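Long-range contacts in alpha-L-rhamnosidase (Klebsiella oxytoca, PDB 4XHC), which probably cleaves terminal alpha-L-rhamnose from rhamnosides as a family 78 glycoside hydrolase, and holds a rhamnose in its pocket: residues L301-L306 and V357-Q362; K367-Q372 and W430-W435; R244-D249 and V284-F289; L250-L255 and L468-I473. One frame throughout, in Å; residues are numbered along the deposited sequence.

Contact 1: L301-L306 and V357-Q362; sequences LFDYSL and VFIDWQ. With RAM (alpha-L-rhamnopyranose), chain C.
D303, in the first turn of helix 302-319, reaches two successive backbone amides of the 357-362 loop and gives each a separate oxygen. F358 N donates to D303 OD1 over 2.9 Å in a nearly straight bond (172°) that arrives from above the carboxylate plane. I359 N donates to D303 OD2 at 3.0 Å, on the syn side and again tilted out of the plane. What aims the acid at the loop is its first torsion, with CG tucked between the backbone N and the carbonyl carbon (chi1 55°). V357 lies across it, with CG2 3.4 Å from D303 OD1. Several acceptors of the loop are satisfied too: K367 NZ bonds the carbonyls of V357 and F358, while the D360 carboxylate turns to T465 and N464.

Toward the pocket the partners become sugar hydroxyls. Y304 OH donates to rhamnose O4 at 2.6 Å, with O4 lying near the plane of the ring at its edge. At the far end of the sugar, W361 NE1 donates to O2 at 3.2 Å. Between them stands F358. One face of its ring receives the sugar methyl, C6 lying 3.9 Å from F358 CD1, while D360 N sits behind the other. The Y304 and F358 rings meet obliquely, with planes at 71°, and L301 CD1 leans on a face of Y304. Two amide donors on one buried carboxylate would favour its ionised form, and they tie the loop that carries F358 and W361 to the helix that carries Y304, which probably helps fix these sugar-contacting residues relative to one another.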
# COMPACT_ATOMS: atom_id res chain seq x y z
N LEU A 301 22.33 -10.23 -26.55
CA LEU A 301 23.56 -10.86 -26.11
C LEU A 301 24.06 -11.93 -27.09
O LEU A 301 23.33 -12.81 -27.52
CB LEU A 301 23.36 -11.47 -24.72
CG LEU A 301 23.20 -10.47 -23.56
CD1 LEU A 301 22.62 -11.15 -22.34
CD2 LEU A 301 24.51 -9.79 -23.21
N PHE A 302 25.33 -11.83 -27.46
CA PHE A 302 25.97 -12.75 -28.40
C PHE A 302 25.72 -14.21 -28.02
O PHE A 302 25.32 -15.00 -28.87
CB PHE A 302 27.46 -12.45 -28.43
CG PHE A 302 28.26 -13.27 -29.41
CD1 PHE A 302 28.34 -12.89 -30.75
CD2 PHE A 302 28.99 -14.37 -28.98
CE1 PHE A 302 29.12 -13.62 -31.65
CE2 PHE A 302 29.75 -15.10 -29.87
CZ PHE A 302 29.82 -14.73 -31.20
N ASP A 303 25.93 -14.54 -26.75
CA ASP A 303 25.85 -15.94 -26.31
C ASP A 303 24.42 -16.45 -26.21
O ASP A 303 24.11 -17.55 -26.68
CB ASP A 303 26.65 -16.22 -25.00
CG ASP A 303 26.26 -15.30 -23.83
OD1 ASP A 303 25.76 -14.18 -24.05
OD2 ASP A 303 26.53 -15.70 -22.68
N TYR A 304 23.54 -15.64 -25.61
CA TYR A 304 22.13 -16.01 -25.48
C TYR A 304 21.44 -16.20 -26.83
O TYR A 304 20.59 -17.08 -26.97
CB TYR A 304 21.39 -14.97 -24.63
CG TYR A 304 21.59 -15.11 -23.14
CD1 TYR A 304 22.73 -15.72 -22.62
CD2 TYR A 304 20.65 -14.62 -22.25
CE1 TYR A 304 22.92 -15.85 -21.27
CE2 TYR A 304 20.85 -14.74 -20.88
CZ TYR A 304 21.98 -15.36 -20.41
OH TYR A 304 22.19 -15.50 -19.06
N SER A 305 21.80 -15.38 -27.81
CA SER A 305 21.29 -15.56 -29.17
C SER A 305 21.70 -16.93 -29.73
O SER A 305 20.86 -17.69 -30.19
CB SER A 305 21.79 -14.44 -30.10
OG SER A 305 21.72 -14.85 -31.45
N LEU A 306 22.99 -17.23 -29.66
CA LEU A 306 23.49 -18.52 -30.13
C LEU A 306 22.89 -19.71 -29.38
O LEU A 306 22.80 -20.80 -29.94
CB LEU A 306 25.01 -18.58 -30.01
CG LEU A 306 25.76 -17.79 -31.07
CD1 LEU A 306 27.17 -17.46 -30.60
CD2 LEU A 306 25.79 -18.54 -32.40
N VAL A 357 28.17 -9.78 -24.64
CA VAL A 357 28.02 -11.19 -24.35
C VAL A 357 27.99 -11.36 -22.81
O VAL A 357 28.60 -10.57 -22.09
CB VAL A 357 29.18 -11.99 -24.97
CG1 VAL A 357 30.52 -11.54 -24.42
CG2 VAL A 357 28.99 -13.49 -24.77
N PHE A 358 27.27 -12.36 -22.31
CA PHE A 358 27.13 -12.49 -20.85
C PHE A 358 28.21 -13.33 -20.15
O PHE A 358 29.03 -12.79 -19.42
CB PHE A 358 25.74 -13.00 -20.45
CG PHE A 358 25.64 -13.26 -18.98
CD1 PHE A 358 25.81 -12.23 -18.07
CD2 PHE A 358 25.45 -14.55 -18.50
CE1 PHE A 358 25.76 -12.47 -16.71
CE2 PHE A 358 25.39 -14.79 -17.13
CZ PHE A 358 25.55 -13.75 -16.24
N ILE A 359 28.17 -14.64 -20.35
CA ILE A 359 29.14 -15.59 -19.76
C ILE A 359 29.04 -15.79 -18.24
O ILE A 359 28.88 -16.92 -17.80
CB ILE A 359 30.59 -15.23 -20.11
CG1 ILE A 359 30.75 -14.97 -21.61
CG2 ILE A 359 31.54 -16.32 -19.64
CD1 ILE A 359 30.40 -16.13 -22.52
N ASP A 360 29.18 -14.73 -17.45
CA ASP A 360 29.07 -14.82 -15.97
C ASP A 360 28.87 -13.42 -15.40
O ASP A 360 29.07 -12.42 -16.09
CB ASP A 360 30.34 -15.45 -15.39
CG ASP A 360 30.22 -15.81 -13.89
OD1 ASP A 360 29.10 -15.83 -13.33
OD2 ASP A 360 31.27 -16.10 -13.26
N TRP A 361 28.44 -13.33 -14.15
CA TRP A 361 28.38 -12.05 -13.43
C TRP A 361 29.73 -11.73 -12.80
O TRP A 361 29.94 -11.92 -11.60
CB TRP A 361 27.27 -12.05 -12.38
CG TRP A 361 25.94 -11.73 -12.95
CD1 TRP A 361 24.84 -12.53 -12.97
CD2 TRP A 361 25.57 -10.53 -13.62
NE1 TRP A 361 23.79 -11.89 -13.60
CE2 TRP A 361 24.22 -10.66 -14.01
CE3 TRP A 361 26.25 -9.34 -13.92
CZ2 TRP A 361 23.54 -9.64 -14.69
CZ3 TRP A 361 25.58 -8.35 -14.60
CH2 TRP A 361 24.24 -8.50 -14.98
N GLN A 362 30.64 -11.24 -13.63
CA GLN A 362 32.02 -10.99 -13.23
C GLN A 362 32.53 -9.76 -13.99
O GLN A 362 33.02 -9.86 -15.10
CB GLN A 362 32.86 -12.23 -13.55
CG GLN A 362 34.36 -12.09 -13.34
CD GLN A 362 34.73 -11.78 -11.92
OE1 GLN A 362 34.69 -10.63 -11.49
NE2 GLN A 362 35.09 -12.81 -11.17
C1 RAM C . 20.39 -11.34 -14.78
C2 RAM C . 19.82 -12.63 -14.23
C3 RAM C . 19.49 -13.59 -15.36
C4 RAM C . 20.60 -13.55 -16.40
C5 RAM C . 20.60 -12.18 -17.06
C6 RAM C . 21.97 -11.73 -17.50
O1 RAM C . 19.85 -10.30 -14.07
O2 RAM C . 20.84 -13.21 -13.43
O3 RAM C . 19.33 -14.92 -14.87
O4 RAM C . 20.39 -14.54 -17.38
O5 RAM C . 20.08 -11.19 -16.16

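Contact 2: K367-Q372 and W430-W435; sequences KQAAAQ and WASQIW
Two helices pack side by side here in a small, buried and almost wholly apolar contact: the start of helix 368-389 lies against helix 430-438, within the catalytic domain and some way from the sugar. The axes of the short segments run nearly parallel, at 17°, and approach to 7.7 Å. Small residues allow that closeness. A370 is the middle of the interface, its CB 4.4 Å from A431 CB and 4.1 Å from W435 CD1. W435 also lays its CB near the backbone carbonyl, 3.7 Å from A370 O.

Near-parallel neighbours of this kind are consistent with the ring of helices in the (alpha/alpha)6 barrel known for family 78 enzymes, where adjacent helices of the ring run the same way. L468 and H471 of helix 466-478 continue the packing on another side of 430-435, against A431 and I434.

The polar element is S432. With OG anti to its carbonyl carbon (chi1 -58°), the hydroxyl lies 3.4 Å from A369 CB and bonds a water at 2.6 Å. That water accepts from A370 N at 3.1 Å, bridging the helices at an amide of the first turn. S432 OG is hydrogen-bonded to S429 OG as well.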
# COMPACT_ATOMS: atom_id res chain seq x y z
N LYS A 367 35.87 -11.20 -22.08
CA LYS A 367 34.95 -12.23 -22.58
C LYS A 367 35.28 -12.84 -23.94
O LYS A 367 34.58 -13.73 -24.39
CB LYS A 367 33.54 -11.66 -22.56
CG LYS A 367 32.99 -11.64 -21.15
CD LYS A 367 31.95 -10.58 -20.94
CE LYS A 367 31.42 -10.65 -19.53
NZ LYS A 367 30.06 -10.06 -19.50
N GLN A 368 36.35 -12.39 -24.58
CA GLN A 368 36.66 -12.81 -25.95
C GLN A 368 36.81 -14.32 -26.13
O GLN A 368 36.20 -14.90 -27.00
CB GLN A 368 37.92 -12.12 -26.43
CG GLN A 368 38.45 -12.67 -27.73
CD GLN A 368 39.64 -11.88 -28.23
OE1 GLN A 368 40.69 -11.81 -27.59
NE2 GLN A 368 39.49 -11.32 -29.42
N ALA A 369 37.65 -14.94 -25.32
CA ALA A 369 37.93 -16.38 -25.46
C ALA A 369 36.70 -17.24 -25.18
O ALA A 369 36.43 -18.19 -25.89
CB ALA A 369 39.09 -16.79 -24.56
N ALA A 370 35.97 -16.91 -24.12
CA ALA A 370 34.74 -17.62 -23.78
C ALA A 370 33.72 -17.51 -24.90
O ALA A 370 33.08 -18.49 -25.25
CB ALA A 370 34.15 -17.10 -22.48
N ALA A 371 33.58 -16.32 -25.47
CA ALA A 371 32.69 -16.10 -26.61
C ALA A 371 33.10 -16.93 -27.84
O ALA A 371 32.25 -17.48 -28.53
CB ALA A 371 32.64 -14.63 -26.97
N GLN A 372 34.39 -17.02 -28.10
CA GLN A 372 34.89 -17.87 -29.17
C GLN A 372 34.44 -19.31 -28.95
O GLN A 372 34.01 -19.98 -29.90
CB GLN A 372 36.42 -17.79 -29.23
CG GLN A 372 37.07 -18.59 -30.37
CD GLN A 372 37.04 -17.88 -31.71
OE1 GLN A 372 36.70 -16.71 -31.81
NE2 GLN A 372 37.46 -18.58 -32.75
N TRP A 430 38.84 -18.54 -15.53
CA TRP A 430 38.24 -19.87 -15.54
C TRP A 430 37.32 -20.03 -16.74
O TRP A 430 37.28 -21.10 -17.36
CB TRP A 430 37.43 -20.12 -14.27
CG TRP A 430 38.22 -20.51 -13.09
CD1 TRP A 430 39.02 -19.70 -12.34
CD2 TRP A 430 38.28 -21.80 -12.49
NE1 TRP A 430 39.58 -20.41 -11.32
CE2 TRP A 430 39.14 -21.71 -11.38
CE3 TRP A 430 37.70 -23.04 -12.78
CZ2 TRP A 430 39.43 -22.79 -10.57
CZ3 TRP A 430 37.99 -24.12 -11.96
CH2 TRP A 430 38.85 -23.98 -10.86
N ALA A 431 36.58 -18.98 -17.06
CA ALA A 431 35.56 -19.06 -18.09
C ALA A 431 36.16 -19.44 -19.46
O ALA A 431 35.64 -20.32 -20.16
CB ALA A 431 34.82 -17.74 -18.18
N SER A 432 37.25 -18.80 -19.84
CA SER A 432 37.92 -19.10 -21.09
C SER A 432 38.22 -20.58 -21.24
O SER A 432 37.98 -21.17 -22.29
CB SER A 432 39.22 -18.31 -21.21
OG SER A 432 38.99 -16.91 -21.12
N GLN A 433 38.74 -21.19 -20.18
CA GLN A 433 39.17 -22.60 -20.24
C GLN A 433 37.96 -23.51 -20.36
O GLN A 433 37.95 -24.45 -21.15
CB GLN A 433 39.95 -23.00 -18.99
CG GLN A 433 40.92 -21.96 -18.46
CD GLN A 433 41.78 -21.35 -19.55
OE1 GLN A 433 42.25 -22.05 -20.44
NE2 GLN A 433 41.99 -20.04 -19.47
N ILE A 434 36.94 -23.23 -19.58
CA ILE A 434 35.74 -24.05 -19.53
C ILE A 434 35.08 -24.10 -20.91
O ILE A 434 34.76 -25.18 -21.40
CB ILE A 434 34.74 -23.50 -18.48
CG1 ILE A 434 35.29 -23.71 -17.06
CG2 ILE A 434 33.38 -24.18 -18.60
CD1 ILE A 434 34.61 -22.87 -16.00
N TRP A 435 34.91 -22.93 -21.52
CA TRP A 435 34.17 -22.84 -22.78
C TRP A 435 34.95 -23.38 -23.96
O TRP A 435 34.38 -23.99 -24.85
CB TRP A 435 33.68 -21.41 -23.05
CG TRP A 435 32.35 -21.18 -22.46
CD1 TRP A 435 32.04 -20.41 -21.37
CD2 TRP A 435 31.12 -21.78 -22.89
NE1 TRP A 435 30.69 -20.47 -21.12
CE2 TRP A 435 30.11 -21.31 -22.03
CE3 TRP A 435 30.78 -22.67 -23.91
CZ2 TRP A 435 28.77 -21.70 -22.17
CZ3 TRP A 435 29.45 -23.06 -24.04
CH2 TRP A 435 28.46 -22.57 -23.18
O HOH W 1 37.03 -15.30 -21.72

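Contact 3: R244-D249 and V284-F289. With RAM (alpha-L-rhamnopyranose), chain C.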
# COMPACT_ATOMS: atom_id res chain seq x y z
N ARG A 244 10.99 -13.61 -15.20
CA ARG A 244 11.06 -13.39 -16.63
C ARG A 244 11.84 -14.48 -17.35
O ARG A 244 12.80 -15.03 -16.81
CB ARG A 244 11.73 -12.04 -16.87
CG ARG A 244 11.55 -11.52 -18.27
CD ARG A 244 11.53 -10.00 -18.31
NE ARG A 244 12.87 -9.40 -18.36
CZ ARG A 244 13.36 -8.54 -17.47
NH1 ARG A 244 12.65 -8.16 -16.40
NH2 ARG A 244 14.58 -8.06 -17.64
N LEU A 245 11.43 -14.74 -18.58
CA LEU A 245 12.08 -15.73 -19.44
C LEU A 245 13.36 -15.19 -20.09
O LEU A 245 13.29 -14.27 -20.90
CB LEU A 245 11.10 -16.15 -20.54
CG LEU A 245 11.55 -17.14 -21.61
CD1 LEU A 245 11.92 -18.49 -20.99
CD2 LEU A 245 10.46 -17.31 -22.65
N TRP A 246 14.51 -15.76 -19.73
CA TRP A 246 15.81 -15.45 -20.37
C TRP A 246 16.35 -16.69 -21.08
O TRP A 246 16.16 -17.81 -20.63
CB TRP A 246 16.85 -15.00 -19.34
CG TRP A 246 16.66 -13.64 -18.72
CD1 TRP A 246 15.79 -13.31 -17.73
CD2 TRP A 246 17.41 -12.46 -19.01
NE1 TRP A 246 15.92 -11.98 -17.40
CE2 TRP A 246 16.92 -11.44 -18.17
CE3 TRP A 246 18.44 -12.15 -19.89
CZ2 TRP A 246 17.42 -10.13 -18.19
CZ3 TRP A 246 18.93 -10.85 -19.92
CH2 TRP A 246 18.42 -9.86 -19.07
N LEU A 247 17.08 -16.49 -22.17
CA LEU A 247 17.49 -17.62 -23.01
C LEU A 247 18.58 -18.49 -22.37
O LEU A 247 18.53 -19.71 -22.47
CB LEU A 247 17.93 -17.15 -24.40
CG LEU A 247 17.17 -17.87 -25.51
CD1 LEU A 247 17.21 -17.07 -26.81
CD2 LEU A 247 17.68 -19.28 -25.71
N GLY A 248 19.56 -17.88 -21.72
CA GLY A 248 20.61 -18.65 -21.06
C GLY A 248 20.04 -19.53 -19.97
O GLY A 248 20.43 -20.70 -19.82
N ASP A 249 19.10 -18.95 -19.20
CA ASP A 249 18.44 -19.66 -18.10
C ASP A 249 17.58 -20.80 -18.64
O ASP A 249 17.67 -21.94 -18.18
CB ASP A 249 17.60 -18.68 -17.27
CG ASP A 249 18.44 -17.58 -16.63
OD1 ASP A 249 19.04 -16.78 -17.38
OD2 ASP A 249 18.49 -17.50 -15.38
N VAL A 284 17.41 -12.81 -32.09
CA VAL A 284 16.53 -13.02 -30.95
C VAL A 284 17.03 -12.23 -29.74
O VAL A 284 18.23 -12.00 -29.59
CB VAL A 284 16.40 -14.52 -30.57
CG1 VAL A 284 15.91 -15.34 -31.75
CG2 VAL A 284 17.71 -15.07 -30.04
N SER A 285 16.09 -11.80 -28.91
CA SER A 285 16.41 -11.04 -27.71
C SER A 285 16.96 -11.94 -26.62
O SER A 285 16.84 -13.16 -26.68
CB SER A 285 15.17 -10.29 -27.22
OG SER A 285 14.70 -9.45 -28.25
N ALA A 286 17.57 -11.31 -25.62
CA ALA A 286 18.11 -12.04 -24.49
C ALA A 286 16.98 -12.54 -23.59
O ALA A 286 17.11 -13.60 -22.97
CB ALA A 286 19.06 -11.16 -23.71
N ASN A 287 15.89 -11.78 -23.53
CA ASN A 287 14.73 -12.12 -22.71
C ASN A 287 13.41 -11.60 -23.29
O ASN A 287 13.39 -10.67 -24.10
CB ASN A 287 14.91 -11.58 -21.30
CG ASN A 287 15.02 -10.07 -21.28
OD1 ASN A 287 14.03 -9.38 -21.11
ND2 ASN A 287 16.22 -9.55 -21.46
N VAL A 288 12.30 -12.20 -22.84
CA VAL A 288 10.98 -11.89 -23.36
C VAL A 288 9.99 -11.58 -22.22
O VAL A 288 9.95 -12.29 -21.22
CB VAL A 288 10.45 -13.06 -24.20
CG1 VAL A 288 9.06 -12.77 -24.73
CG2 VAL A 288 11.37 -13.32 -25.37
N PHE A 289 9.21 -10.52 -22.39
CA PHE A 289 8.10 -10.23 -21.50
C PHE A 289 6.83 -10.88 -22.04
O PHE A 289 6.71 -11.07 -23.25
CB PHE A 289 7.89 -8.71 -21.38
CG PHE A 289 9.08 -7.97 -20.85
CD1 PHE A 289 9.22 -7.73 -19.50
CD2 PHE A 289 10.07 -7.51 -21.71
CE1 PHE A 289 10.32 -7.06 -19.01
CE2 PHE A 289 11.18 -6.84 -21.23
CZ PHE A 289 11.31 -6.61 -19.88
C1 RAM C . 20.39 -11.34 -14.78
C2 RAM C . 19.82 -12.63 -14.23
C3 RAM C . 19.49 -13.59 -15.36
C4 RAM C . 20.60 -13.55 -16.40
C5 RAM C . 20.60 -12.18 -17.06
C6 RAM C . 21.97 -11.73 -17.50
O1 RAM C . 19.85 -10.30 -14.07
O2 RAM C . 20.84 -13.21 -13.43
O3 RAM C . 19.33 -14.92 -14.87
O4 RAM C . 20.39 -14.54 -17.38
O5 RAM C . 20.08 -11.19 -16.16
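NE of R244 donates to OD1 of N287 at 3.0 Å (149°), coming from above the plane of the amide; a bend at chi3, 84°, turns NE toward N287. The other end of that amide is held too, since N287 ND2 bonds D297. R244 CD stands 3.7 Å from the centroid of the F289 ring in a CH-pi contact, and the CE1-CZ rim of the ring lies over one face of the guanidinium, planes 26° apart. P118 and D119 of the second subunit pack on this pair.

The backbones join through V288 N to L245 O and through L247 N to A286 O, each 3.0 Å. Between these bonds W246 and N287 face each other as an antiparallel non-hydrogen-bonded pair, their side chains lying alongside. N287 CB sits over the five-membered ring of W246, 3.6 Å from its centroid, and A286 CB touches the indole at CZ3. The opposite face of the indole receives the rhamnose, with O5 3.5 Å from W246 CZ2.

Three residues on, in the first turn of helix 247-259, D249 takes two sugar hydroxyls, O4 on OD1 at 2.6 Å and O3 on OD2 at 2.8 Å. An aromatic platform under the ring and a carboxylate gripping neighbouring hydroxyls are the hallmarks of a carbohydrate-binding site.

Contact 4: L250-L255 and L468-I473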
# COMPACT_ATOMS: atom_id res chain seq x y z
N LEU A 250 16.76 -20.49 -19.65
CA LEU A 250 15.94 -21.48 -20.35
C LEU A 250 16.75 -22.71 -20.76
O LEU A 250 16.29 -23.84 -20.60
CB LEU A 250 15.30 -20.85 -21.59
CG LEU A 250 14.51 -21.78 -22.52
CD1 LEU A 250 13.40 -22.49 -21.77
CD2 LEU A 250 13.93 -21.00 -23.69
N ARG A 251 17.93 -22.49 -21.31
CA ARG A 251 18.75 -23.60 -21.80
C ARG A 251 19.02 -24.63 -20.72
O ARG A 251 18.93 -25.82 -20.97
CB ARG A 251 20.08 -23.10 -22.35
CG ARG A 251 20.92 -24.22 -22.96
CD ARG A 251 22.04 -23.70 -23.84
NE ARG A 251 23.23 -23.46 -23.05
CZ ARG A 251 24.31 -24.23 -23.03
NH1 ARG A 251 24.41 -25.33 -23.76
NH2 ARG A 251 25.31 -23.89 -22.26
N LEU A 252 19.34 -24.16 -19.53
CA LEU A 252 19.64 -25.05 -18.41
C LEU A 252 18.38 -25.63 -17.80
O LEU A 252 18.33 -26.81 -17.46
CB LEU A 252 20.48 -24.32 -17.36
CG LEU A 252 21.99 -24.48 -17.51
CD1 LEU A 252 22.46 -24.33 -18.95
CD2 LEU A 252 22.71 -23.49 -16.62
N GLN A 253 17.35 -24.81 -17.67
CA GLN A 253 16.08 -25.27 -17.13
C GLN A 253 15.48 -26.39 -17.96
O GLN A 253 14.94 -27.34 -17.41
CB GLN A 253 15.09 -24.12 -16.99
CG GLN A 253 15.52 -23.09 -15.96
CD GLN A 253 14.43 -22.09 -15.62
OE1 GLN A 253 13.29 -22.47 -15.36
NE2 GLN A 253 14.79 -20.82 -15.58
N ALA A 254 15.59 -26.29 -19.28
CA ALA A 254 15.06 -27.33 -20.17
C ALA A 254 15.73 -28.68 -19.94
O ALA A 254 15.08 -29.71 -20.03
CB ALA A 254 15.19 -26.91 -21.63
N LEU A 255 17.02 -28.68 -19.64
CA LEU A 255 17.73 -29.93 -19.37
C LEU A 255 17.16 -30.61 -18.12
O LEU A 255 16.97 -31.82 -18.11
CB LEU A 255 19.23 -29.69 -19.17
CG LEU A 255 20.10 -29.38 -20.40
CD1 LEU A 255 21.54 -29.16 -19.97
CD2 LEU A 255 20.01 -30.49 -21.44
N LEU A 468 27.84 -20.62 -14.30
CA LEU A 468 29.14 -20.92 -14.87
C LEU A 468 29.69 -22.22 -14.32
O LEU A 468 30.38 -22.96 -15.02
CB LEU A 468 30.13 -19.79 -14.64
CG LEU A 468 31.50 -19.97 -15.31
CD1 LEU A 468 31.33 -20.29 -16.78
CD2 LEU A 468 32.33 -18.71 -15.15
N ARG A 469 29.38 -22.52 -13.07
CA ARG A 469 29.85 -23.76 -12.47
C ARG A 469 29.24 -24.97 -13.15
O ARG A 469 29.89 -26.00 -13.26
CB ARG A 469 29.49 -23.79 -10.99
CG ARG A 469 30.25 -22.77 -10.18
CD ARG A 469 31.30 -23.44 -9.32
NE ARG A 469 32.00 -22.47 -8.50
CZ ARG A 469 32.92 -22.80 -7.59
NH1 ARG A 469 33.23 -24.08 -7.42
NH2 ARG A 469 33.52 -21.87 -6.86
N HIS A 470 28.00 -24.85 -13.60
CA HIS A 470 27.37 -25.92 -14.36
C HIS A 470 28.27 -26.36 -15.51
O HIS A 470 28.41 -27.55 -15.77
CB HIS A 470 26.04 -25.45 -14.94
CG HIS A 470 25.56 -26.29 -16.08
ND1 HIS A 470 24.83 -27.45 -15.89
CD2 HIS A 470 25.70 -26.15 -17.42
CE1 HIS A 470 24.55 -27.98 -17.07
NE2 HIS A 470 25.07 -27.21 -18.01
N HIS A 471 28.86 -25.39 -16.19
CA HIS A 471 29.68 -25.67 -17.35
C HIS A 471 31.01 -26.30 -16.97
O HIS A 471 31.52 -27.14 -17.69
CB HIS A 471 29.86 -24.40 -18.18
CG HIS A 471 28.57 -23.86 -18.70
ND1 HIS A 471 27.79 -22.99 -17.97
CD2 HIS A 471 27.89 -24.10 -19.85
CE1 HIS A 471 26.70 -22.70 -18.65
NE2 HIS A 471 26.73 -23.37 -19.79
N TYR A 472 31.55 -25.89 -15.83
CA TYR A 472 32.73 -26.52 -15.26
C TYR A 472 32.48 -28.01 -15.03
O TYR A 472 33.32 -28.85 -15.36
CB TYR A 472 33.10 -25.81 -13.96
CG TYR A 472 34.26 -26.40 -13.20
CD1 TYR A 472 35.45 -26.73 -13.84
CD2 TYR A 472 34.17 -26.60 -11.83
CE1 TYR A 472 36.51 -27.26 -13.14
CE2 TYR A 472 35.24 -27.13 -11.12
CZ TYR A 472 36.40 -27.46 -11.78
OH TYR A 472 37.44 -27.99 -11.07
N ILE A 473 31.31 -28.33 -14.49
CA ILE A 473 30.94 -29.74 -14.26
C ILE A 473 30.84 -30.50 -15.57
O ILE A 473 31.33 -31.63 -15.68
CB ILE A 473 29.59 -29.86 -13.50
CG1 ILE A 473 29.68 -29.20 -12.12
CG2 ILE A 473 29.17 -31.31 -13.36
CD1 ILE A 473 30.87 -29.66 -11.29
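Polar groups meet where R251 points at H471 from the facing helix. R251 NH2 lies 2.9 Å from H471 NE2, edge against edge, with the guanidinium and imidazole planes 23° apart. A bend in the arginine chain (chi3 88°) presents that nitrogen. Both groups have further partners: R251 NH1 forms a salt bridge with D310, the guanidinium makes a cation-pi contact with F307, and H471 ND1 is bonded to Y467 O. These partners probably limit rotation of both groups.

Apolar contacts fall on H470. L252 lies over one face of its ring, CG 4.1 Å from the centroid and almost on the ring normal, a CH-pi contact. L255 adds its CD1, 4.3 Å from H470 CE1. At the ring's polar side, H470 ND1 is bonded to T533 OG1. The two histidines also touch, CD2 of H470 standing over the centre of the H471 ring.

The segment axes stay 12.2 Å apart and cross at 55°, so long side chains span the gap. W435 of helix 430-438 fits beside R251 and H471. Helix 264-276 backs L250 through C270 and F274, and helix 482-498 packs behind R469 and Y472.

How the contacts relate
Contacts 1 and 3 each supply part of the sugar pocket: both touch the rhamnose, and they meet where Y304 CE2 lies 3.7 Å from W246 CE3. E506, Y518 and H528 add further bonds to the same sugar. Contacts 4 and 2 stand farther back, the side chains of L252 and W435 lying about 9 Å and 12 Å from it. These two join through W435 CZ2, 3.5 Å from H471 CD2. Contact 2 also backs contact 1, with I359 CG2 3.9 Å from A431 CB. Helix 247-259 serves both contacts 3 and 4, while contacts 2 and 3 stay apart, about 9 Å between nearest atoms.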